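Local coordinates for protein glucose-6-phosphate isomerase (Thermus thermophilus, PDB 1ZZG) that probably catalyses the reversible isomerisation of glucose 6-phosphate to fructose 6-phosphate, a step shared by glycolysis and gluconeogenesis, at residues 269-274 / 396-401. Sequence-based numbering, arbitrary orientation.
Sequences LGKVDR and AFDQPG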
loop_
_atom_site.group_PDB
_atom_site.type_symbol
_atom_site.label_atom_id
_atom_site.label_comp_id
_atom_site.label_asym_id
_atom_site.label_seq_id
_atom_site.Cartn_x
_atom_site.Cartn_y
_atom_site.Cartn_z
ATOM N N LEU A 269 -6.512 6.939 17.305
ATOM C CA LEU A 269 -7.928 7.009 17.645
ATOM C C LEU A 269 -8.710 5.697 17.805
ATOM O O LEU A 269 -9.867 5.717 18.236
ATOM C CB LEU A 269 -8.613 7.927 16.626
ATOM C CG LEU A 269 -7.875 9.273 16.490
ATOM C CD1 LEU A 269 -8.444 10.098 15.337
ATOM C CD2 LEU A 269 -7.976 10.035 17.809
ATOM N N GLY A 270 -8.100 4.568 17.447
ATOM C CA GLY A 270 -8.764 3.282 17.614
ATOM C C GLY A 270 -8.543 2.941 19.075
ATOM O O GLY A 270 -7.633 2.184 19.429
ATOM N N LYS A 271 -9.386 3.505 19.931
ATOM C CA LYS A 271 -9.216 3.334 21.368
ATOM C C LYS A 271 -10.509 3.182 22.150
ATOM O O LYS A 271 -11.601 3.341 21.613
ATOM C CB LYS A 271 -8.486 4.565 21.922
ATOM C CG LYS A 271 -7.101 4.813 21.342
ATOM C CD LYS A 271 -6.056 3.962 22.056
ATOM C CE LYS A 271 -4.700 4.069 21.372
ATOM N NZ LYS A 271 -4.296 5.488 21.194
ATOM N N VAL A 272 -10.351 2.882 23.436
ATOM C CA VAL A 272 -11.470 2.775 24.360
ATOM C C VAL A 272 -11.539 4.173 24.970
ATOM O O VAL A 272 -10.556 4.635 25.565
ATOM C CB VAL A 272 -11.186 1.772 25.494
ATOM C CG1 VAL A 272 -12.353 1.757 26.468
ATOM C CG2 VAL A 272 -10.955 0.384 24.920
ATOM N N ASP A 273 -12.670 4.860 24.815
ATOM C CA ASP A 273 -12.776 6.208 25.352
ATOM C C ASP A 273 -12.970 6.214 26.867
ATOM O O ASP A 273 -13.018 5.156 27.504
ATOM C CB ASP A 273 -13.895 7.002 24.657
ATOM C CG ASP A 273 -15.285 6.473 24.962
ATOM O OD1 ASP A 273 -15.474 5.813 26.005
ATOM O OD2 ASP A 273 -16.197 6.741 24.154
ATOM N N ARG A 274 -13.072 7.409 27.441
ATOM C CA ARG A 274 -13.218 7.541 28.884
ATOM C C ARG A 274 -14.523 6.995 29.444
ATOM O O ARG A 274 -14.685 6.889 30.659
ATOM C CB ARG A 274 -13.017 9.003 29.303
ATOM C CG ARG A 274 -11.572 9.474 29.135
ATOM C CD ARG A 274 -11.284 10.755 29.912
ATOM N NE ARG A 274 -11.768 11.954 29.235
ATOM C CZ ARG A 274 -11.167 12.519 28.193
ATOM N NH1 ARG A 274 -10.053 11.993 27.701
ATOM N NH2 ARG A 274 -11.676 13.618 27.648
ATOM N N ALA A 396 -4.851 9.668 22.613
ATOM C CA ALA A 396 -4.363 9.512 21.247
ATOM C C ALA A 396 -2.871 9.228 21.158
ATOM O O ALA A 396 -2.330 9.071 20.060
ATOM C CB ALA A 396 -4.686 10.775 20.451
ATOM N N PHE A 397 -2.211 9.113 22.304
ATOM C CA PHE A 397 -0.769 8.941 22.292
ATOM C C PHE A 397 -0.173 7.643 22.815
ATOM O O PHE A 397 1.051 7.520 22.926
ATOM C CB PHE A 397 -0.164 10.163 22.987
ATOM C CG PHE A 397 -0.699 11.465 22.443
ATOM C CD1 PHE A 397 -0.376 11.877 21.152
ATOM C CD2 PHE A 397 -1.607 12.226 23.178
ATOM C CE1 PHE A 397 -0.951 13.023 20.596
ATOM C CE2 PHE A 397 -2.190 13.379 22.630
ATOM C CZ PHE A 397 -1.862 13.775 21.335
ATOM N N ASP A 398 -1.024 6.674 23.125
ATOM C CA ASP A 398 -0.537 5.384 23.594
ATOM C C ASP A 398 -1.077 4.290 22.670
ATOM O O ASP A 398 -1.740 4.589 21.679
ATOM C CB ASP A 398 -0.936 5.138 25.061
ATOM C CG ASP A 398 -2.427 4.950 25.253
ATOM O OD1 ASP A 398 -3.192 5.096 24.283
ATOM O OD2 ASP A 398 -2.833 4.647 26.394
ATOM N N GLN A 399 -0.780 3.033 22.976
ATOM C CA GLN A 399 -1.240 1.936 22.131
ATOM C C GLN A 399 -1.336 0.630 22.919
ATOM O O GLN A 399 -0.582 -0.315 22.674
ATOM C CB GLN A 399 -0.299 1.777 20.928
ATOM C CG GLN A 399 1.198 1.781 21.252
ATOM C CD GLN A 399 1.731 3.145 21.685
ATOM O OE1 GLN A 399 1.514 4.159 21.018
ATOM N NE2 GLN A 399 2.448 3.166 22.804
ATOM N N PRO A 400 -2.286 0.563 23.868
ATOM C CA PRO A 400 -2.523 -0.601 24.731
ATOM C C PRO A 400 -2.797 -1.909 23.996
ATOM O O PRO A 400 -2.432 -2.978 24.480
ATOM C CB PRO A 400 -3.730 -0.175 25.580
ATOM C CG PRO A 400 -3.673 1.319 25.557
ATOM C CD PRO A 400 -3.290 1.608 24.129
ATOM N N GLY A 401 -3.433 -1.813 22.832
ATOM C CA GLY A 401 -3.786 -2.998 22.068
ATOM C C GLY A 401 -2.682 -3.854 21.471
ATOM O O GLY A 401 -2.914 -5.027 21.174
#
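An inverse gamma turn centred on Gly270 leads from the end of helix 257-269 into the short, weakly bonded strand 271-272, outermost within this chain in the mixed sheet of this SIS-fold isomerase, from which the Lys271 side chain reaches the loop before helix 403-414. The polar contact rests on the Lys271 ammonium group. Lys271 NZ donates a 2.8 Å hydrogen bond to Asp398 O, approaching from above the carbonyl plane at a C=O...N angle of 136°. A salt bridge also joins Lys271 NZ to Asp398 OD1, the hydrogen bond between them weak at 3.3 Å. Further bonds from NZ to the backbone O atoms of Asn395 and Ser268 tie the helix end to the loop, while Arg187 shares Asp398 O. An alanine in place of Lys271 would remove this charged link and would probably loosen the loop beside Gln399, whose side chain lies about 4 Å from that of Glu267, the predicted proton donor. In the dimer, Gln297 of the second subunit hydrogen-bonds to Gly270 O through NE2 and to Gly401 N through OE1. Apolar contacts are sparser: Leu269 CD2 reaches Ala396 CB at 4.3 Å, and the lysine chain crosses the Pro400 ring at about a right angle. Bent at chi2 and chi4, that chain lays Lys271 CE 4.0 Å from Pro400 CD while its NZ meets Asp398 O.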